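PDB 3IV0: SusD homolog from Bacteroides thetaiotaomicron VPI-5482, which probably captures glycans at the outer membrane for uptake, although its own ligand is not known. Local coordinates for residues Lys124-Phe129 with Ile198-Gly203; Ile128-Leu133 with Gly264-Ala269. One frame throughout, in Å; residues are numbered along the deposited sequence.

Interaction 1 (Lys124-Phe129 with Ile198-Gly203); sequences KAEAIF and IRASRG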
ATOM      1  N   LYS A 124     -11.616 -16.923  10.004  1.00 11.14           N
ATOM      2  CA  LYS A 124     -12.346 -15.773  10.496  1.00 12.37           C
ATOM      3  C   LYS A 124     -11.369 -14.618  10.647  1.00 11.67           C
ATOM      4  O   LYS A 124     -11.687 -13.482  10.252  1.00 11.47           O
ATOM      5  CB  LYS A 124     -13.013 -16.062  11.838  1.00 12.28           C
ATOM      6  CG  LYS A 124     -14.230 -16.981  11.762  1.00 15.34           C
ATOM      7  CD  LYS A 124     -14.773 -17.222  13.194  1.00 17.11           C
ATOM      8  CE  LYS A 124     -15.949 -18.145  13.237  1.00 18.68           C
ATOM      9  NZ  LYS A 124     -16.187 -18.511  14.686  1.00 21.67           N
ATOM     10  N   ALA A 125     -10.220 -14.848  11.279  1.00 11.57           N
ATOM     11  CA  ALA A 125      -9.218 -13.781  11.479  1.00 12.13           C
ATOM     12  C   ALA A 125      -8.756 -13.203  10.152  1.00 11.27           C
ATOM     13  O   ALA A 125      -8.638 -11.959  10.009  1.00 10.46           O
ATOM     14  CB  ALA A 125      -8.044 -14.302  12.245  1.00 13.44           C
ATOM     15  N   GLU A 126      -8.511 -14.049   9.162  1.00 10.63           N
ATOM     16  CA  GLU A 126      -8.128 -13.578   7.860  1.00 10.83           C
ATOM     17  C   GLU A 126      -9.205 -12.770   7.174  1.00 10.83           C
ATOM     18  O   GLU A 126      -8.922 -11.729   6.542  1.00 10.69           O
ATOM     19  CB  GLU A 126      -7.735 -14.762   6.963  1.00 10.77           C
ATOM     20  CG  GLU A 126      -6.498 -15.479   7.365  1.00 12.63           C
ATOM     21  CD  GLU A 126      -6.125 -16.522   6.360  1.00 12.82           C
ATOM     22  OE1 GLU A 126      -5.825 -16.157   5.216  1.00 13.16           O
ATOM     23  OE2 GLU A 126      -6.156 -17.728   6.673  1.00 14.11           O
ATOM     24  N   ALA A 127     -10.458 -13.171   7.329  1.00 10.93           N
ATOM     25  CA  ALA A 127     -11.555 -12.439   6.747  1.00 11.31           C
ATOM     26  C   ALA A 127     -11.706 -11.072   7.420  1.00 10.04           C
ATOM     27  O   ALA A 127     -11.970 -10.074   6.724  1.00 11.38           O
ATOM     28  CB  ALA A 127     -12.880 -13.254   6.882  1.00 12.01           C
ATOM     29  N   ILE A 128     -11.565 -11.010   8.739  1.00 10.99           N
ATOM     30  CA  ILE A 128     -11.607  -9.716   9.427  1.00 10.54           C
ATOM     31  C   ILE A 128     -10.454  -8.841   8.957  1.00 10.88           C
ATOM     32  O   ILE A 128     -10.648  -7.638   8.702  1.00 11.07           O
ATOM     33  CB  ILE A 128     -11.538  -9.908  10.924  1.00 10.69           C
ATOM     34  CG1 ILE A 128     -12.841 -10.537  11.412  1.00 11.53           C
ATOM     35  CG2 ILE A 128     -11.301  -8.553  11.653  1.00 12.79           C
ATOM     36  CD1 ILE A 128     -12.728 -11.234  12.782  1.00 16.37           C
ATOM     37  N   PHE A 129      -9.262  -9.399   8.820  1.00 10.08           N
ATOM     38  CA  PHE A 129      -8.143  -8.648   8.299  1.00 10.08           C
ATOM     39  C   PHE A 129      -8.430  -8.092   6.907  1.00 10.26           C
ATOM     40  O   PHE A 129      -8.215  -6.889   6.638  1.00 10.16           O
ATOM     41  CB  PHE A 129      -6.855  -9.473   8.283  1.00 10.27           C
ATOM     42  CG  PHE A 129      -5.709  -8.769   7.601  1.00 11.01           C
ATOM     43  CD1 PHE A 129      -5.013  -7.757   8.262  1.00 10.68           C
ATOM     44  CD2 PHE A 129      -5.382  -9.048   6.292  1.00 10.60           C
ATOM     45  CE1 PHE A 129      -3.997  -7.072   7.623  1.00 10.31           C
ATOM     46  CE2 PHE A 129      -4.359  -8.351   5.648  1.00 11.36           C
ATOM     47  CZ  PHE A 129      -3.658  -7.373   6.333  1.00 10.14           C
ATOM     48  N   ILE A 198       1.423 -13.889   1.585  1.00 11.31           N
ATOM     49  CA  ILE A 198       0.208 -13.717   0.842  1.00 10.57           C
ATOM     50  C   ILE A 198      -1.065 -14.161   1.561  1.00 10.66           C
ATOM     51  O   ILE A 198      -2.166 -13.962   1.045  1.00 11.70           O
ATOM     52  CB  ILE A 198       0.313 -14.378  -0.546  1.00 11.71           C
ATOM     53  CG1 ILE A 198       0.554 -15.891  -0.441  1.00 11.86           C
ATOM     54  CG2 ILE A 198       1.435 -13.705  -1.383  1.00 12.47           C
ATOM     55  CD1 ILE A 198       0.457 -16.575  -1.835  1.00 13.98           C
ATOM     56  N   ARG A 199      -0.912 -14.746   2.745  1.00 10.21           N
ATOM     57  CA  ARG A 199      -2.014 -14.975   3.659  1.00 10.76           C
ATOM     58  C   ARG A 199      -1.718 -14.159   4.906  1.00  9.91           C
ATOM     59  O   ARG A 199      -0.571 -14.073   5.350  1.00 10.70           O
ATOM     60  CB  ARG A 199      -2.107 -16.480   3.998  1.00 10.65           C
ATOM     61  CG  ARG A 199      -2.473 -17.352   2.794  1.00 12.17           C
ATOM     62  CD  ARG A 199      -3.939 -17.260   2.388  1.00 13.47           C
ATOM     63  NE  ARG A 199      -4.845 -17.867   3.354  1.00 12.26           N
ATOM     64  CZ  ARG A 199      -5.160 -19.159   3.395  1.00 13.69           C
ATOM     65  NH1 ARG A 199      -4.702 -20.014   2.501  1.00 14.17           N
ATOM     66  NH2 ARG A 199      -5.964 -19.565   4.364  1.00 15.21           N
ATOM     67  N   ALA A 200      -2.735 -13.513   5.448  1.00 10.47           N
ATOM     68  CA  ALA A 200      -2.527 -12.648   6.591  1.00 11.20           C
ATOM     69  C   ALA A 200      -1.826 -13.359   7.748  1.00 12.09           C
ATOM     70  O   ALA A 200      -2.233 -14.458   8.149  1.00 11.22           O
ATOM     71  CB  ALA A 200      -3.891 -12.086   7.088  1.00 11.84           C
ATOM     72  N   SER A 201      -0.805 -12.714   8.310  1.00  9.83           N
ATOM     73  CA  SER A 201      -0.100 -13.157   9.496  1.00  9.90           C
ATOM     74  C   SER A 201      -0.308 -12.126  10.604  1.00  9.91           C
ATOM     75  O   SER A 201      -0.923 -11.068  10.397  1.00 10.68           O
ATOM     76  CB  SER A 201       1.388 -13.266   9.217  1.00 10.91           C
ATOM     77  OG  SER A 201       1.972 -11.954   9.081  1.00 11.36           O
ATOM     78  N   ARG A 202       0.255 -12.402  11.774  1.00 10.02           N
ATOM     79  CA  ARG A 202       0.224 -11.441  12.872  1.00 10.23           C
ATOM     80  C   ARG A 202       0.862 -10.120  12.433  1.00  9.94           C
ATOM     81  O   ARG A 202       0.406  -9.038  12.777  1.00 10.24           O
ATOM     82  CB  ARG A 202       0.918 -12.028  14.113  1.00 10.37           C
ATOM     83  CG  ARG A 202       0.724 -11.207  15.404  1.00 12.62           C
ATOM     84  CD  ARG A 202       1.401 -11.921  16.595  1.00 13.04           C
ATOM     85  NE  ARG A 202       1.181 -11.248  17.890  1.00 14.10           N
ATOM     86  CZ  ARG A 202       0.085 -11.381  18.619  1.00 16.00           C
ATOM     87  NH1 ARG A 202      -0.936 -12.081  18.183  1.00 16.46           N
ATOM     88  NH2 ARG A 202      -0.013 -10.751  19.780  1.00 16.52           N
ATOM     89  N   GLY A 203       1.970 -10.212  11.714  1.00 10.18           N
ATOM     90  CA  GLY A 203       2.640  -9.027  11.163  1.00 10.22           C
ATOM     91  C   GLY A 203       1.809  -8.220  10.195  1.00  9.30           C
ATOM     92  O   GLY A 203       1.836  -6.984  10.211  1.00  9.76           O
TER
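Glu126 and Arg199 form a buried, two-pronged salt bridge between a helix and the loop that leads into another helix. Arg199 meets the carboxylate side-on, with NE and one terminal nitrogen, each going to a different oxygen. The NE bond to Glu126 OE1 measures 2.7 Å and is almost straight, at 174°. Its acceptor lies in the guanidinium plane. The second bond, from Arg199 NH2 to Glu126 OE2, is 3.0 Å and more bent, and OE2 sits tilted from that plane. Both oxygens use their syn lone pairs, and the two flat groups are nearly coplanar, 24° apart. Two bonds at once should hold the carboxylate against rotation. The Arg199 chain is bent at chi2 and chi3, which brings the guanidinium back toward the helix although CB does not point there. Further polar partners come from helix 19-39: Tyr30 OH bonds to Glu126 OE1 and to Ala200 N, and Glu23 makes a second salt bridge to Arg199 NH2. The arginine is thus shared by two acids, which probably favours the ionised form of both carboxylates.

The setting is a largely helical part of the SusD fold, probably TPR-like. Helix 117-142 packs here against the start of helix 202-219, where Ser201 is the N-cap.

The apolar contact lies beside the ion pair. Ala200 CB points at the helix and meets the Phe129 ring obliquely, 3.5 Å from CD2 and 3.8 Å from CG. Val205 and Leu208 of helix 202-219 also touch this ring.

Interaction 2 (Ile128-Leu133 with Gly264-Ala269); sequences IFMRSL and GLFEIA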
ATOM      1  N   ILE A 128     -11.565 -11.010   8.739  1.00 10.99           N
ATOM      2  CA  ILE A 128     -11.607  -9.716   9.427  1.00 10.54           C
ATOM      3  C   ILE A 128     -10.454  -8.841   8.957  1.00 10.88           C
ATOM      4  O   ILE A 128     -10.648  -7.638   8.702  1.00 11.07           O
ATOM      5  CB  ILE A 128     -11.538  -9.908  10.924  1.00 10.69           C
ATOM      6  CG1 ILE A 128     -12.841 -10.537  11.412  1.00 11.53           C
ATOM      7  CG2 ILE A 128     -11.301  -8.553  11.653  1.00 12.79           C
ATOM      8  CD1 ILE A 128     -12.728 -11.234  12.782  1.00 16.37           C
ATOM      9  N   PHE A 129      -9.262  -9.399   8.820  1.00 10.08           N
ATOM     10  CA  PHE A 129      -8.143  -8.648   8.299  1.00 10.08           C
ATOM     11  C   PHE A 129      -8.430  -8.092   6.907  1.00 10.26           C
ATOM     12  O   PHE A 129      -8.215  -6.889   6.638  1.00 10.16           O
ATOM     13  CB  PHE A 129      -6.855  -9.473   8.283  1.00 10.27           C
ATOM     14  CG  PHE A 129      -5.709  -8.769   7.601  1.00 11.01           C
ATOM     15  CD1 PHE A 129      -5.013  -7.757   8.262  1.00 10.68           C
ATOM     16  CD2 PHE A 129      -5.382  -9.048   6.292  1.00 10.60           C
ATOM     17  CE1 PHE A 129      -3.997  -7.072   7.623  1.00 10.31           C
ATOM     18  CE2 PHE A 129      -4.359  -8.351   5.648  1.00 11.36           C
ATOM     19  CZ  PHE A 129      -3.658  -7.373   6.333  1.00 10.14           C
HETATM   20  N   MSE A 130      -8.927  -8.908   6.004  1.00 10.49           N
HETATM   21  CA  MSE A 130      -9.132  -8.499   4.657  1.00  9.70           C
HETATM   22  C   MSE A 130     -10.251  -7.517   4.540  1.00 11.16           C
HETATM   23  O   MSE A 130     -10.178  -6.610   3.696  1.00 10.15           O
HETATM   24  CB  MSE A 130      -9.353  -9.725   3.751  1.00 11.80           C
HETATM   25  CG  MSE A 130      -8.054 -10.512   3.577  1.00 11.31           C
HETATM   26 SE   MSE A 130      -6.519  -9.561   2.917  0.75 11.19          SE
HETATM   27  CE  MSE A 130      -7.171  -9.138   1.242  1.00 16.52           C
ATOM     28  N   ARG A 131     -11.268  -7.648   5.357  1.00 10.96           N
ATOM     29  CA  ARG A 131     -12.323  -6.639   5.381  1.00 11.58           C
ATOM     30  C   ARG A 131     -11.786  -5.294   5.813  1.00  9.07           C
ATOM     31  O   ARG A 131     -12.097  -4.266   5.195  1.00  9.45           O
ATOM     32  CB  ARG A 131     -13.475  -7.081   6.279  1.00 10.50           C
ATOM     33  CG  ARG A 131     -14.639  -6.097   6.297  1.00 11.64           C
ATOM     34  CD  ARG A 131     -15.825  -6.608   7.092  1.00 13.79           C
ATOM     35  NE  ARG A 131     -15.467  -6.655   8.493  1.00 13.70           N
ATOM     36  CZ  ARG A 131     -16.162  -7.266   9.450  1.00 16.08           C
ATOM     37  NH1 ARG A 131     -17.268  -7.888   9.159  1.00 15.64           N
ATOM     38  NH2 ARG A 131     -15.732  -7.246  10.705  1.00 19.59           N
ATOM     39  N   SER A 132     -11.003  -5.300   6.890  1.00 10.01           N
ATOM     40  CA  SER A 132     -10.363  -4.088   7.394  1.00  9.63           C
ATOM     41  C   SER A 132      -9.410  -3.481   6.392  1.00  9.08           C
ATOM     42  O   SER A 132      -9.383  -2.241   6.226  1.00  9.17           O
ATOM     43  CB  SER A 132      -9.645  -4.326   8.704  1.00 10.84           C
ATOM     44  OG  SER A 132     -10.564  -4.859   9.662  1.00 14.68           O
ATOM     45  N   LEU A 133      -8.631  -4.315   5.718  1.00  9.04           N
ATOM     46  CA  LEU A 133      -7.711  -3.816   4.708  1.00  8.76           C
ATOM     47  C   LEU A 133      -8.443  -3.155   3.557  1.00 10.14           C
ATOM     48  O   LEU A 133      -8.054  -2.114   3.056  1.00  9.48           O
ATOM     49  CB  LEU A 133      -6.815  -4.941   4.183  1.00 10.10           C
ATOM     50  CG  LEU A 133      -5.692  -4.514   3.262  1.00  8.89           C
ATOM     51  CD1 LEU A 133      -4.640  -3.650   3.970  1.00 10.02           C
ATOM     52  CD2 LEU A 133      -5.003  -5.763   2.718  1.00 12.72           C
ATOM     53  N   GLY A 264       8.719  -9.495   4.164  1.00 11.43           N
ATOM     54  CA  GLY A 264       7.353  -9.146   3.807  1.00 12.57           C
ATOM     55  C   GLY A 264       6.437  -9.198   5.021  1.00 13.49           C
ATOM     56  O   GLY A 264       6.566 -10.082   5.870  1.00 13.82           O
ATOM     57  N   LEU A 265       5.505  -8.263   5.131  1.00 10.20           N
ATOM     58  CA  LEU A 265       4.463  -8.334   6.151  1.00  9.85           C
ATOM     59  C   LEU A 265       3.113  -8.615   5.486  1.00  9.88           C
ATOM     60  O   LEU A 265       2.325  -9.380   6.065  1.00 11.81           O
ATOM     61  CB  LEU A 265       4.404  -7.076   7.033  1.00 10.28           C
ATOM     62  CG  LEU A 265       5.643  -6.859   7.902  1.00  9.90           C
ATOM     63  CD1 LEU A 265       5.521  -5.540   8.659  1.00 10.41           C
ATOM     64  CD2 LEU A 265       5.914  -8.001   8.840  1.00 13.14           C
ATOM     65  N   PHE A 266       2.759  -7.993   4.369  1.00  9.54           N
ATOM     66  CA  PHE A 266       1.557  -8.404   3.625  1.00  8.81           C
ATOM     67  C   PHE A 266       1.834  -8.149   2.177  1.00  9.40           C
ATOM     68  O   PHE A 266       2.343  -7.072   1.805  1.00  9.97           O
ATOM     69  CB  PHE A 266       0.257  -7.727   4.089  1.00  9.70           C
ATOM     70  CG  PHE A 266      -0.942  -8.305   3.412  1.00  9.33           C
ATOM     71  CD1 PHE A 266      -1.271  -9.635   3.662  1.00 10.38           C
ATOM     72  CD2 PHE A 266      -1.617  -7.635   2.431  1.00 11.22           C
ATOM     73  CE1 PHE A 266      -2.304 -10.235   2.978  1.00 11.90           C
ATOM     74  CE2 PHE A 266      -2.647  -8.244   1.732  1.00 11.65           C
ATOM     75  CZ  PHE A 266      -2.977  -9.557   2.009  1.00 11.04           C
ATOM     76  N   GLU A 267       1.456  -9.098   1.329  1.00  9.51           N
ATOM     77  CA  GLU A 267       1.705  -9.068  -0.110  1.00  9.63           C
ATOM     78  C   GLU A 267       0.482  -9.556  -0.859  1.00 10.08           C
ATOM     79  O   GLU A 267      -0.249 -10.392  -0.351  1.00 10.68           O
ATOM     80  CB  GLU A 267       2.920  -9.956  -0.451  1.00 10.05           C
ATOM     81  CG  GLU A 267       4.101  -9.707   0.456  1.00 11.92           C
ATOM     82  CD  GLU A 267       5.251 -10.674   0.250  1.00 12.55           C
ATOM     83  OE1 GLU A 267       5.161 -11.578  -0.606  1.00 12.75           O
ATOM     84  OE2 GLU A 267       6.239 -10.523   1.004  1.00 12.28           O
ATOM     85  N   ILE A 268       0.281  -9.005  -2.050  1.00 10.34           N
ATOM     86  CA  ILE A 268      -0.728  -9.457  -2.991  1.00 10.54           C
ATOM     87  C   ILE A 268      -0.042 -10.417  -3.941  1.00 10.57           C
ATOM     88  O   ILE A 268       0.990 -10.095  -4.528  1.00 11.02           O
ATOM     89  CB  ILE A 268      -1.320  -8.255  -3.776  1.00  9.39           C
ATOM     90  CG1 ILE A 268      -1.977  -7.225  -2.844  1.00 11.01           C
ATOM     91  CG2 ILE A 268      -2.375  -8.739  -4.795  1.00 10.79           C
ATOM     92  CD1 ILE A 268      -2.147  -5.809  -3.438  1.00 12.48           C
ATOM     93  N   ALA A 269      -0.580 -11.630  -4.097  1.00 11.48           N
ATOM     94  CA  ALA A 269       0.080 -12.680  -4.824  1.00 11.63           C
ATOM     95  C   ALA A 269      -0.015 -12.495  -6.332  1.00 11.21           C
ATOM     96  O   ALA A 269      -1.095 -12.253  -6.871  1.00 12.35           O
ATOM     97  CB  ALA A 269      -0.567 -14.048  -4.435  1.00 13.93           C
TER
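The Phe266 ring receives Phe129 over one face, with Phe129 CE2 3.8 Å above the ring plane and over its centre. The pair is edge-to-face: the ring centroids of Phe129 and Phe266 are 5.1 Å apart and the planes meet at 65°. Two other side chains approach the Phe266 ring obliquely. Selenomethionine Met130 brings its SE to 3.7 Å from Phe266 CZ, a Met-aromatic contact. Its chain bends at chi2 (-55°), which brings the selenium toward the ring. Leu133 adds one methyl, CD2, 3.6 Å from Phe266 CE2.

The ring projects from a classic beta bulge. Leu265 and Phe266 both face Phe365 of strand 362-366, the partner in a two-stranded antiparallel sheet. Helix 117-142 packs against this sheet through Phe129, Met130 and Leu133, side chains on one side of the helix. Tyr30 and Phe33 of helix 19-39 also touch Met130. An alanine in place of Phe266 would probably open a gap between helix and strand and deprive Phe129, Met130 and Leu133 of their shared partner.

Within the helix, Ser132 OG donates to Ile128 O at 2.9 Å. That oxygen also takes the backbone N of Ser132, from the opposite face of its carbonyl plane.

In the fold
Interactions 1 and 2 are both buried and both start from helix 117-142, on overlapping segments of it. The centre of interaction 2 lies about 10 Å from the centre of the chain, that of interaction 1 about 16 Å. Phe129 belongs to both: its ring bridges the loop before helix 202-219 and the bulged strand 264-268. The chemistry changes along the helix. Interaction 1 is mainly ionic, with a small apolar patch, whereas interaction 2 is wholly apolar and aromatic across its segments. Helix 19-39 flanks both. The two partner segments also touch each other, with Ile198 CG2 3.7 Å from Ala269 CB.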